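Local coordinates for protein CurF (Lyngbya majuscula, PDB 2Q34) that probably decarboxylates an intermediate of polyketide chain beta-branching, acting as a crotonase-family lyase domain, at residues Asn25-Ser30 against Tyr59-Ala64; Val50-Gly55 against Pro92-Met97; Phe127-Phe132 against Gly158-Gly163. One frame throughout, in Å; residues are numbered along the deposited sequence.

Contact 1 (Asn25-Ser30 against Tyr59-Ala64); sequences NGFSPS and YFSSGA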
ATOM      1  N   ASN A  25     -29.503  11.232   5.142  1.00 15.42           N
ATOM      2  CA  ASN A  25     -28.549  11.395   4.055  1.00 16.43           C
ATOM      3  C   ASN A  25     -28.375  10.104   3.280  1.00 16.78           C
ATOM      4  O   ASN A  25     -27.258   9.741   2.897  1.00 17.05           O
ATOM      5  CB  ASN A  25     -27.214  11.918   4.587  1.00 16.17           C
ATOM      6  CG  ASN A  25     -27.227  13.410   4.810  1.00 19.09           C
ATOM      7  OD1 ASN A  25     -28.262  14.070   4.703  1.00 20.97           O
ATOM      8  ND2 ASN A  25     -26.071  13.957   5.107  1.00 14.99           N
ATOM      9  N   GLY A  26     -29.493   9.403   3.078  1.00 16.19           N
ATOM     10  CA  GLY A  26     -29.508   8.199   2.266  1.00 16.77           C
ATOM     11  C   GLY A  26     -29.519   8.625   0.809  1.00 17.31           C
ATOM     12  O   GLY A  26     -29.607   9.816   0.514  1.00 18.10           O
ATOM     13  N   PHE A  27     -29.417   7.663  -0.107  1.00 16.54           N
ATOM     14  CA  PHE A  27     -29.479   7.972  -1.531  1.00 17.80           C
ATOM     15  C   PHE A  27     -30.917   8.187  -2.012  1.00 18.26           C
ATOM     16  O   PHE A  27     -31.443   7.418  -2.827  1.00 19.69           O
ATOM     17  CB  PHE A  27     -28.802   6.879  -2.358  1.00 19.26           C
ATOM     18  CG  PHE A  27     -27.309   6.785  -2.159  1.00 18.37           C
ATOM     19  CD1 PHE A  27     -26.581   7.827  -1.581  1.00 17.30           C
ATOM     20  CD2 PHE A  27     -26.625   5.663  -2.620  1.00 20.39           C
ATOM     21  CE1 PHE A  27     -25.190   7.722  -1.418  1.00 20.36           C
ATOM     22  CE2 PHE A  27     -25.249   5.556  -2.476  1.00 23.78           C
ATOM     23  CZ  PHE A  27     -24.526   6.577  -1.878  1.00 18.94           C
ATOM     24  N   SER A  28     -31.548   9.223  -1.474  1.00 18.10           N
ATOM     25  CA  SER A  28     -32.919   9.607  -1.799  1.00 17.74           C
ATOM     26  C   SER A  28     -32.943  10.407  -3.099  1.00 17.51           C
ATOM     27  O   SER A  28     -31.909  11.003  -3.480  1.00 17.16           O
ATOM     28  CB  SER A  28     -33.474  10.508  -0.688  1.00 19.27           C
ATOM     29  OG  SER A  28     -32.696  11.699  -0.597  1.00 18.30           O
ATOM     30  N   PRO A  29     -34.097  10.433  -3.796  1.00 17.21           N
ATOM     31  CA  PRO A  29     -34.173  11.304  -4.975  1.00 16.59           C
ATOM     32  C   PRO A  29     -33.704  12.725  -4.673  1.00 17.03           C
ATOM     33  O   PRO A  29     -32.996  13.308  -5.484  1.00 18.80           O
ATOM     34  CB  PRO A  29     -35.665  11.294  -5.312  1.00 17.42           C
ATOM     35  CG  PRO A  29     -36.119   9.931  -4.874  1.00 17.89           C
ATOM     36  CD  PRO A  29     -35.336   9.640  -3.617  1.00 17.94           C
ATOM     37  N   SER A  30     -34.071  13.270  -3.508  1.00 16.64           N
ATOM     38  CA  SER A  30     -33.664  14.636  -3.129  1.00 17.33           C
ATOM     39  C   SER A  30     -32.146  14.786  -3.018  1.00 15.97           C
ATOM     40  O   SER A  30     -31.562  15.795  -3.464  1.00 15.14           O
ATOM     41  CB  SER A  30     -34.334  15.044  -1.823  1.00 17.07           C
ATOM     42  OG  SER A  30     -35.709  15.250  -2.083  1.00 23.21           O
ATOM     43  N   TYR A  59     -24.717  11.957  10.569  1.00 15.88           N
ATOM     44  CA  TYR A  59     -24.634  11.214   9.304  1.00 15.23           C
ATOM     45  C   TYR A  59     -23.900  11.928   8.171  1.00 14.31           C
ATOM     46  O   TYR A  59     -24.227  13.055   7.816  1.00 14.99           O
ATOM     47  CB  TYR A  59     -26.035  10.873   8.801  1.00 16.91           C
ATOM     48  CG  TYR A  59     -26.760   9.946   9.729  1.00 18.64           C
ATOM     49  CD1 TYR A  59     -26.640   8.571   9.584  1.00 19.15           C
ATOM     50  CD2 TYR A  59     -27.557  10.443  10.750  1.00 24.39           C
ATOM     51  CE1 TYR A  59     -27.304   7.705  10.434  1.00 25.78           C
ATOM     52  CE2 TYR A  59     -28.222   9.585  11.611  1.00 27.55           C
ATOM     53  CZ  TYR A  59     -28.080   8.219  11.449  1.00 23.97           C
ATOM     54  OH  TYR A  59     -28.746   7.362  12.292  1.00 28.51           O
ATOM     55  N   PHE A  60     -22.914  11.244   7.601  1.00 12.81           N
ATOM     56  CA  PHE A  60     -22.362  11.642   6.329  1.00 13.22           C
ATOM     57  C   PHE A  60     -23.289  11.110   5.216  1.00 13.01           C
ATOM     58  O   PHE A  60     -23.904  11.892   4.485  1.00 13.46           O
ATOM     59  CB  PHE A  60     -20.914  11.124   6.152  1.00 11.10           C
ATOM     60  CG  PHE A  60     -20.331  11.444   4.792  1.00 13.99           C
ATOM     61  CD1 PHE A  60     -19.947  12.738   4.500  1.00 16.63           C
ATOM     62  CD2 PHE A  60     -20.193  10.454   3.805  1.00 13.51           C
ATOM     63  CE1 PHE A  60     -19.397  13.072   3.262  1.00 14.21           C
ATOM     64  CE2 PHE A  60     -19.660  10.771   2.537  1.00 13.61           C
ATOM     65  CZ  PHE A  60     -19.264  12.090   2.266  1.00 11.66           C
ATOM     66  N   SER A  61     -23.404   9.779   5.093  1.00 13.82           N
ATOM     67  CA  SER A  61     -24.315   9.185   4.117  1.00 14.08           C
ATOM     68  C   SER A  61     -24.672   7.747   4.511  1.00 15.18           C
ATOM     69  O   SER A  61     -23.800   6.924   4.791  1.00 14.58           O
ATOM     70  CB  SER A  61     -23.731   9.204   2.683  1.00 15.19           C
ATOM     71  OG  SER A  61     -24.607   8.489   1.803  1.00 16.38           O
ATOM     72  N   SER A  62     -25.960   7.443   4.554  1.00 15.54           N
ATOM     73  CA  SER A  62     -26.329   6.096   4.909  1.00 16.84           C
ATOM     74  C   SER A  62     -26.560   5.229   3.665  1.00 16.27           C
ATOM     75  O   SER A  62     -26.989   4.085   3.774  1.00 17.19           O
ATOM     76  CB  SER A  62     -27.524   6.117   5.864  1.00 18.12           C
ATOM     77  OG  SER A  62     -28.657   6.571   5.175  1.00 22.65           O
ATOM     78  N   GLY A  63     -26.280   5.770   2.480  1.00 16.28           N
ATOM     79  CA  GLY A  63     -26.341   4.975   1.253  1.00 17.06           C
ATOM     80  C   GLY A  63     -27.742   4.535   0.833  1.00 17.91           C
ATOM     81  O   GLY A  63     -28.719   5.248   1.050  1.00 16.15           O
ATOM     82  N   ALA A  64     -27.845   3.354   0.225  1.00 18.88           N
ATOM     83  CA  ALA A  64     -29.140   2.890  -0.262  1.00 19.41           C
ATOM     84  C   ALA A  64     -30.056   2.482   0.892  1.00 19.15           C
ATOM     85  O   ALA A  64     -29.623   1.858   1.856  1.00 18.63           O
ATOM     86  CB  ALA A  64     -28.976   1.752  -1.247  1.00 20.29           C
TER
HETATM   87  O   HOH W   1     -25.943  10.480   0.722  1.00 31.34           O
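Asn25 meets Phe60 through its side-chain amide. Asn25 ND2 donates to Phe60 O at 3.1 Å; the acceptor lies close to the amide plane, while the donor stands above the plane of the carbonyl. CG sits beside the backbone N of Asn25 (chi1 -81°), which turns the amide toward this carbonyl. Met18 O also accepts from ND2, and Asp20 N donates to OD1, so the amide is fixed in rotation. The backbone O of Asn25 accepts from Ser62 N at 3.1 Å. Water 1 donates to Asn25 O at 2.6 Å and lies 2.6 Å from Ser61 OG, so it bridges the two segments. Gly63 N donates to Ser61 OG at 3.3 Å, closing an ST turn. Tyr59-Ala64 belongs to the loop after strand 50-54 of the crotonase fold. In relatives the Gly-Ala pair of this loop supplies one backbone N-H of the oxyanion hole, and Ala64 N probably does so here. Gly26 CA lies 3.3 Å from Gly63 O, where a side-chain carbon on Gly26 would fit tightly. Ser62 OG rests beside Gly26 CA while bonded to Arg24 O. Phe27 N donates to Gly63 O at 2.8 Å, with an N-H...O angle of 162°. The Phe27 ring then lies flat against Gly63: Gly63 CA stands 3.7 Å from the ring centroid, almost on the normal, in a CH-pi contact. Leu80 and Leu82 also touch this ring.

Contact 2 (Val50-Gly55 against Pro92-Met97); sequences VVILTG and PIIAAM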
ATOM      1  N   VAL A  50     -11.573  23.955  -4.746  1.00 12.56           N
ATOM      2  CA  VAL A  50     -11.675  22.775  -3.868  1.00 13.87           C
ATOM      3  C   VAL A  50     -13.086  22.664  -3.335  1.00 14.71           C
ATOM      4  O   VAL A  50     -13.682  23.659  -2.895  1.00 14.68           O
ATOM      5  CB  VAL A  50     -10.771  22.893  -2.623  1.00 13.96           C
ATOM      6  CG1 VAL A  50     -10.817  21.608  -1.770  1.00 16.75           C
ATOM      7  CG2 VAL A  50      -9.311  23.248  -2.990  1.00 15.60           C
ATOM      8  N   VAL A  51     -13.620  21.445  -3.352  1.00 13.99           N
ATOM      9  CA  VAL A  51     -14.954  21.154  -2.800  1.00 14.26           C
ATOM     10  C   VAL A  51     -14.784  20.341  -1.518  1.00 13.87           C
ATOM     11  O   VAL A  51     -14.033  19.374  -1.487  1.00 15.18           O
ATOM     12  CB  VAL A  51     -15.758  20.266  -3.783  1.00 14.33           C
ATOM     13  CG1 VAL A  51     -17.105  19.801  -3.150  1.00 12.82           C
ATOM     14  CG2 VAL A  51     -16.023  21.018  -5.088  1.00 14.29           C
ATOM     15  N   ILE A  52     -15.487  20.732  -0.469  1.00 13.57           N
ATOM     16  CA  ILE A  52     -15.579  19.926   0.728  1.00 14.50           C
ATOM     17  C   ILE A  52     -17.001  19.391   0.762  1.00 14.28           C
ATOM     18  O   ILE A  52     -17.976  20.166   0.802  1.00 16.76           O
ATOM     19  CB  ILE A  52     -15.297  20.768   1.989  1.00 16.22           C
ATOM     20  CG1 ILE A  52     -13.861  21.334   1.916  1.00 16.15           C
ATOM     21  CG2 ILE A  52     -15.484  19.929   3.256  1.00 16.07           C
ATOM     22  CD1 ILE A  52     -13.592  22.351   2.978  1.00 22.38           C
ATOM     23  N   LEU A  53     -17.119  18.078   0.750  1.00 13.92           N
ATOM     24  CA  LEU A  53     -18.426  17.407   0.766  1.00 14.00           C
ATOM     25  C   LEU A  53     -18.687  16.899   2.179  1.00 14.53           C
ATOM     26  O   LEU A  53     -17.852  16.200   2.744  1.00 14.26           O
ATOM     27  CB  LEU A  53     -18.405  16.244  -0.249  1.00 13.47           C
ATOM     28  CG  LEU A  53     -19.646  15.329  -0.290  1.00 15.20           C
ATOM     29  CD1 LEU A  53     -20.944  16.111  -0.598  1.00 16.28           C
ATOM     30  CD2 LEU A  53     -19.477  14.162  -1.268  1.00 16.10           C
ATOM     31  N   THR A  54     -19.819  17.263   2.778  1.00 12.91           N
ATOM     32  CA  THR A  54     -20.038  16.864   4.161  1.00 13.86           C
ATOM     33  C   THR A  54     -21.534  16.586   4.397  1.00 13.52           C
ATOM     34  O   THR A  54     -22.368  16.879   3.535  1.00 14.14           O
ATOM     35  CB  THR A  54     -19.468  17.939   5.141  1.00 15.40           C
ATOM     36  OG1 THR A  54     -19.301  17.376   6.443  1.00 15.93           O
ATOM     37  CG2 THR A  54     -20.370  19.168   5.224  1.00 17.02           C
ATOM     38  N   GLY A  55     -21.854  16.025   5.559  1.00 14.95           N
ATOM     39  CA  GLY A  55     -23.237  15.732   5.899  1.00 13.99           C
ATOM     40  C   GLY A  55     -23.785  16.690   6.939  1.00 16.15           C
ATOM     41  O   GLY A  55     -23.369  17.851   7.024  1.00 16.60           O
ATOM     42  N   PRO A  92     -10.261  19.078  -6.944  1.00 13.67           N
ATOM     43  CA  PRO A  92     -10.147  18.207  -5.771  1.00 13.99           C
ATOM     44  C   PRO A  92     -11.333  18.314  -4.814  1.00 13.18           C
ATOM     45  O   PRO A  92     -11.850  19.424  -4.564  1.00 13.63           O
ATOM     46  CB  PRO A  92      -8.898  18.730  -5.033  1.00 14.70           C
ATOM     47  CG  PRO A  92      -8.262  19.707  -5.937  1.00 15.76           C
ATOM     48  CD  PRO A  92      -9.120  20.008  -7.092  1.00 12.14           C
ATOM     49  N   ILE A  93     -11.749  17.145  -4.323  1.00 11.44           N
ATOM     50  CA  ILE A  93     -12.829  17.002  -3.345  1.00 12.51           C
ATOM     51  C   ILE A  93     -12.274  16.389  -2.057  1.00 12.23           C
ATOM     52  O   ILE A  93     -11.504  15.411  -2.093  1.00 14.18           O
ATOM     53  CB  ILE A  93     -13.946  16.071  -3.917  1.00 12.79           C
ATOM     54  CG1 ILE A  93     -14.505  16.607  -5.258  1.00 13.29           C
ATOM     55  CG2 ILE A  93     -15.057  15.826  -2.879  1.00 12.21           C
ATOM     56  CD1 ILE A  93     -15.297  15.509  -6.024  1.00 12.88           C
ATOM     57  N   ILE A  94     -12.656  16.970  -0.928  1.00 12.61           N
ATOM     58  CA  ILE A  94     -12.365  16.432   0.397  1.00 12.98           C
ATOM     59  C   ILE A  94     -13.684  16.000   1.013  1.00 13.88           C
ATOM     60  O   ILE A  94     -14.626  16.804   1.102  1.00 13.90           O
ATOM     61  CB  ILE A  94     -11.750  17.497   1.321  1.00 11.74           C
ATOM     62  CG1 ILE A  94     -10.479  18.094   0.682  1.00 14.98           C
ATOM     63  CG2 ILE A  94     -11.385  16.858   2.707  1.00 13.70           C
ATOM     64  CD1 ILE A  94      -9.997  19.408   1.370  1.00 15.11           C
ATOM     65  N   ALA A  95     -13.779  14.717   1.363  1.00 13.61           N
ATOM     66  CA  ALA A  95     -14.995  14.222   2.018  1.00 13.97           C
ATOM     67  C   ALA A  95     -14.802  14.315   3.510  1.00 13.79           C
ATOM     68  O   ALA A  95     -13.996  13.575   4.103  1.00 15.36           O
ATOM     69  CB  ALA A  95     -15.277  12.789   1.615  1.00 12.91           C
ATOM     70  N   ALA A  96     -15.511  15.256   4.117  1.00 13.56           N
ATOM     71  CA  ALA A  96     -15.457  15.468   5.569  1.00 13.46           C
ATOM     72  C   ALA A  96     -16.566  14.617   6.175  1.00 14.43           C
ATOM     73  O   ALA A  96     -17.720  15.047   6.298  1.00 14.49           O
ATOM     74  CB  ALA A  96     -15.675  16.934   5.866  1.00 13.57           C
HETATM   75  N   MSE A  97     -16.220  13.381   6.510  1.00 14.22           N
HETATM   76  CA  MSE A  97     -17.196  12.443   6.988  1.00 16.05           C
HETATM   77  C   MSE A  97     -17.381  12.580   8.494  1.00 16.11           C
HETATM   78  O   MSE A  97     -16.888  11.759   9.269  1.00 17.78           O
HETATM   79  CB  MSE A  97     -16.813  11.019   6.517  1.00 14.18           C
HETATM   80  CG  MSE A  97     -16.657  10.910   5.016  1.00 15.02           C
HETATM   81 SE   MSE A  97     -16.671   9.057   4.413  1.00 24.07          SE
HETATM   82  CE  MSE A  97     -15.276   8.316   5.533  1.00 20.65           C
TER
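Strands 50-54 and 93-97 run parallel, their axes 4.6 Å apart at closest approach and 22° between their directions. These are adjacent strands of the main crotonase-fold sheet, joined by a beta-alpha-beta crossover through helices 66-73 and 83-87. Val51 N donates to Pro92 O, and Ile94 N donates to Val51 O at 2.8 Å. Leu53 N then donates to Ile94 O, and Ala96 N to Leu53 O. On one face Val51 CB meets Ile93 CG1 at 4.1 Å, and Leu53 CB lies against Ile93 CG2. On the other face Ile52 CG2 packs on Ala96 CB at 4.0 Å. Helix 178-192 covers this face, with Leu182 on Ile52 and Ala185 on Ala96. At the start of the strands Val50 CG1 touches Ile94 CD1 at 3.9 Å, their side chains crossing at a slant. Pro92 also packs on Tyr156 of the second subunit. Replacing Thr54 by a valine would probably leave Ala96 O without its hydroxyl partner at the end of the strand pair. Thr54 OG1 lies anti to its own N (chi1 -162°), which brings it to Ala96 O, where it donates at 2.8 Å, in the carbonyl plane and on a lone pair.

Contact 3 (Phe127-Phe132 against Gly158-Gly163); sequences FMKYGF and GENYRG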
ATOM      1  N   PHE A 127     -22.759  -4.609   2.589  1.00 16.52           N
ATOM      2  CA  PHE A 127     -23.404  -5.520   1.629  1.00 16.00           C
ATOM      3  C   PHE A 127     -23.409  -6.963   2.126  1.00 15.18           C
ATOM      4  O   PHE A 127     -24.436  -7.632   2.107  1.00 13.83           O
ATOM      5  CB  PHE A 127     -22.663  -5.472   0.305  1.00 18.37           C
ATOM      6  CG  PHE A 127     -22.364  -4.067  -0.177  1.00 22.94           C
ATOM      7  CD1 PHE A 127     -23.366  -3.289  -0.746  1.00 30.42           C
ATOM      8  CD2 PHE A 127     -21.087  -3.528  -0.041  1.00 29.76           C
ATOM      9  CE1 PHE A 127     -23.097  -1.984  -1.198  1.00 33.84           C
ATOM     10  CE2 PHE A 127     -20.815  -2.236  -0.494  1.00 32.48           C
ATOM     11  CZ  PHE A 127     -21.831  -1.465  -1.077  1.00 28.53           C
HETATM   12  N   MSE A 128     -22.255  -7.436   2.587  1.00 15.08           N
HETATM   13  CA  MSE A 128     -22.162  -8.821   3.043  1.00 15.74           C
HETATM   14  C   MSE A 128     -22.952  -9.107   4.317  1.00 17.30           C
HETATM   15  O   MSE A 128     -23.298 -10.254   4.582  1.00 17.94           O
HETATM   16  CB  MSE A 128     -20.709  -9.274   3.152  1.00 14.71           C
HETATM   17  CG  MSE A 128     -20.067  -9.439   1.773  1.00 13.20           C
HETATM   18 SE   MSE A 128     -20.719 -10.987   0.801  1.00 20.06          SE
HETATM   19  CE  MSE A 128     -19.540 -12.346   1.641  1.00 11.48           C
ATOM     20  N   LYS A 129     -23.270  -8.070   5.078  1.00 17.52           N
ATOM     21  CA  LYS A 129     -24.166  -8.232   6.224  1.00 19.94           C
ATOM     22  C   LYS A 129     -25.551  -8.727   5.776  1.00 19.24           C
ATOM     23  O   LYS A 129     -26.135  -9.625   6.392  1.00 19.33           O
ATOM     24  CB  LYS A 129     -24.253  -6.921   7.022  1.00 20.84           C
ATOM     25  CG  LYS A 129     -25.247  -6.945   8.199  1.00 28.21           C
ATOM     26  CD  LYS A 129     -24.877  -5.919   9.274  1.00 37.49           C
ATOM     27  CE  LYS A 129     -24.049  -6.550  10.422  1.00 45.60           C
ATOM     28  NZ  LYS A 129     -23.439  -5.548  11.389  1.00 37.45           N
ATOM     29  N   TYR A 130     -26.069  -8.152   4.693  1.00 17.18           N
ATOM     30  CA  TYR A 130     -27.305  -8.623   4.091  1.00 16.66           C
ATOM     31  C   TYR A 130     -27.112  -9.927   3.339  1.00 16.40           C
ATOM     32  O   TYR A 130     -28.091 -10.589   3.001  1.00 17.21           O
ATOM     33  CB  TYR A 130     -27.857  -7.603   3.107  1.00 17.72           C
ATOM     34  CG  TYR A 130     -28.070  -6.231   3.680  1.00 19.03           C
ATOM     35  CD1 TYR A 130     -29.147  -5.967   4.515  1.00 28.19           C
ATOM     36  CD2 TYR A 130     -27.216  -5.191   3.354  1.00 29.21           C
ATOM     37  CE1 TYR A 130     -29.351  -4.700   5.035  1.00 26.19           C
ATOM     38  CE2 TYR A 130     -27.414  -3.912   3.859  1.00 31.48           C
ATOM     39  CZ  TYR A 130     -28.477  -3.683   4.704  1.00 26.82           C
ATOM     40  OH  TYR A 130     -28.687  -2.418   5.204  1.00 32.22           O
ATOM     41  N   GLY A 131     -25.861 -10.255   3.026  1.00 15.46           N
ATOM     42  CA  GLY A 131     -25.534 -11.570   2.477  1.00 14.52           C
ATOM     43  C   GLY A 131     -25.155 -11.591   1.000  1.00 13.94           C
ATOM     44  O   GLY A 131     -25.053 -12.663   0.410  1.00 13.83           O
ATOM     45  N   PHE A 132     -24.949 -10.416   0.405  1.00 14.80           N
ATOM     46  CA  PHE A 132     -24.597 -10.340  -1.013  1.00 13.45           C
ATOM     47  C   PHE A 132     -23.365  -9.470  -1.224  1.00 13.80           C
ATOM     48  O   PHE A 132     -22.933  -8.745  -0.331  1.00 14.54           O
ATOM     49  CB  PHE A 132     -25.774  -9.856  -1.884  1.00 12.26           C
ATOM     50  CG  PHE A 132     -26.409  -8.572  -1.395  1.00 12.75           C
ATOM     51  CD1 PHE A 132     -25.796  -7.355  -1.599  1.00 14.73           C
ATOM     52  CD2 PHE A 132     -27.638  -8.608  -0.735  1.00 21.90           C
ATOM     53  CE1 PHE A 132     -26.386  -6.157  -1.123  1.00 18.57           C
ATOM     54  CE2 PHE A 132     -28.234  -7.419  -0.285  1.00 14.94           C
ATOM     55  CZ  PHE A 132     -27.608  -6.230  -0.472  1.00 11.39           C
ATOM     56  N   GLY A 158     -18.722  -7.207   6.539  1.00 18.29           N
ATOM     57  CA  GLY A 158     -19.784  -6.209   6.446  1.00 18.49           C
ATOM     58  C   GLY A 158     -20.047  -5.451   7.746  1.00 18.32           C
ATOM     59  O   GLY A 158     -21.035  -4.718   7.848  1.00 19.79           O
ATOM     60  N   GLU A 159     -19.156  -5.597   8.717  1.00 17.09           N
ATOM     61  CA  GLU A 159     -19.357  -5.047  10.059  1.00 18.40           C
ATOM     62  C   GLU A 159     -19.164  -3.532  10.151  1.00 17.77           C
ATOM     63  O   GLU A 159     -18.532  -2.910   9.282  1.00 18.51           O
ATOM     64  CB  GLU A 159     -18.418  -5.720  11.082  1.00 18.55           C
ATOM     65  CG  GLU A 159     -18.874  -7.090  11.518  1.00 24.55           C
ATOM     66  CD  GLU A 159     -18.599  -7.355  12.988  1.00 31.59           C
ATOM     67  OE1 GLU A 159     -17.603  -6.816  13.524  1.00 29.21           O
ATOM     68  OE2 GLU A 159     -19.392  -8.103  13.602  1.00 36.82           O
ATOM     69  N   ASN A 160     -19.712  -2.968  11.226  1.00 17.05           N
ATOM     70  CA  ASN A 160     -19.572  -1.556  11.583  1.00 17.04           C
ATOM     71  C   ASN A 160     -18.276  -1.298  12.348  1.00 17.38           C
ATOM     72  O   ASN A 160     -18.043  -1.889  13.391  1.00 17.92           O
ATOM     73  CB  ASN A 160     -20.761  -1.127  12.462  1.00 18.09           C
ATOM     74  CG  ASN A 160     -22.074  -1.136  11.707  1.00 19.13           C
ATOM     75  OD1 ASN A 160     -22.100  -0.990  10.494  1.00 20.44           O
ATOM     76  ND2 ASN A 160     -23.172  -1.308  12.426  1.00 22.00           N
ATOM     77  N   TYR A 161     -17.445  -0.402  11.837  1.00 17.22           N
ATOM     78  CA  TYR A 161     -16.205  -0.017  12.519  1.00 17.79           C
ATOM     79  C   TYR A 161     -16.297   1.426  12.977  1.00 17.99           C
ATOM     80  O   TYR A 161     -16.616   2.297  12.173  1.00 17.83           O
ATOM     81  CB  TYR A 161     -15.033  -0.151  11.543  1.00 18.48           C
ATOM     82  CG  TYR A 161     -14.758  -1.574  11.124  1.00 20.37           C
ATOM     83  CD1 TYR A 161     -13.684  -2.287  11.664  1.00 23.00           C
ATOM     84  CD2 TYR A 161     -15.562  -2.209  10.181  1.00 20.68           C
ATOM     85  CE1 TYR A 161     -13.431  -3.600  11.269  1.00 23.53           C
ATOM     86  CE2 TYR A 161     -15.320  -3.512   9.781  1.00 17.53           C
ATOM     87  CZ  TYR A 161     -14.255  -4.203  10.333  1.00 23.75           C
ATOM     88  OH  TYR A 161     -14.034  -5.498   9.925  1.00 26.59           O
ATOM     89  N   ARG A 162     -15.991   1.701  14.243  1.00 17.27           N
ATOM     90  CA  ARG A 162     -15.840   3.117  14.665  1.00 18.68           C
ATOM     91  C   ARG A 162     -14.591   3.724  14.003  1.00 17.40           C
ATOM     92  O   ARG A 162     -13.650   3.021  13.701  1.00 17.67           O
ATOM     93  CB  ARG A 162     -15.817   3.266  16.197  1.00 18.87           C
ATOM     94  CG  ARG A 162     -17.176   3.002  16.847  1.00 21.48           C
ATOM     95  CD  ARG A 162     -17.189   3.156  18.382  1.00 24.13           C
ATOM     96  NE  ARG A 162     -15.871   2.979  18.997  1.00 40.51           N
ATOM     97  CZ  ARG A 162     -15.354   1.813  19.381  1.00 44.89           C
ATOM     98  NH1 ARG A 162     -16.029   0.679  19.216  1.00 45.48           N
ATOM     99  NH2 ARG A 162     -14.145   1.787  19.928  1.00 50.08           N
ATOM    100  N   GLY A 163     -14.594   5.026  13.747  1.00 17.67           N
ATOM    101  CA  GLY A 163     -13.394   5.685  13.254  1.00 17.06           C
ATOM    102  C   GLY A 163     -12.168   5.387  14.113  1.00 16.53           C
ATOM    103  O   GLY A 163     -11.084   5.150  13.587  1.00 16.02           O
TER
HETATM  104  O   HOH W   2     -22.973  -3.445   9.222  1.00 40.34           O
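The two backbones come closest at Lys129 and Gly158, whose CA atoms are 4.8 Å apart. No direct hydrogen bond joins the segments. Gly158 is the first residue to leave helix 148-157, with a positive phi of 66° that favours glycine. Its place against the helical turn 127-130 also leaves no room for a side chain: a CB would point at the turn and clash with Lys129 N. The Gly158 backbone therefore lies beside Met128 and Lys129. Lys129 CB lies 4.0 Å from Gly158 O. The rest of the lysine runs out along the other segment, with CG opposite the backbone N (chi1 176°) and a bend further along at chi3 (-96°). This brings NZ over the chain at Glu159 and near Asn160. Water 2 makes the polar link. It accepts from Lys129 NZ at 3.1 Å, donates to Gly158 O at 2.7 Å and donates to Asn160 OD1 at 2.9 Å. Lys129 NZ stays 5.3 Å from Glu159 OE2, so the opposite charges do not pair directly, though some attraction is likely. On the third subunit of the trimer, Leu200 packs on Met128 and Ser199 OG bonds to Gly131 O. Within the chain, helix 235-242 lies against Lys129 and Tyr130, while Asn160 rests on strand 122-124, the neighbour of strand 161-162 in the small sheet.

In the fold
From the N terminus, contact 1 opens first, in the loop leading into helix 29-44. The chain runs through that helix into strand 50-54, which opens contact 2, and returns at 59-64 to close contact 1. Contact 2 closes only at strand 93-97, after helices 66-73 and 83-87, so the two contacts cross. They also touch: the Phe60 ring packs against Leu53, Ala96 and Met97, which joins the loop at 59-64 to the main sheet. Contact 3 comes later in series, across helices 138-146 and 148-157. It lies on the opposite side of the chain's centre from contact 2, with centres about 24 Å apart, and belongs to the small sheet and the subunit interface.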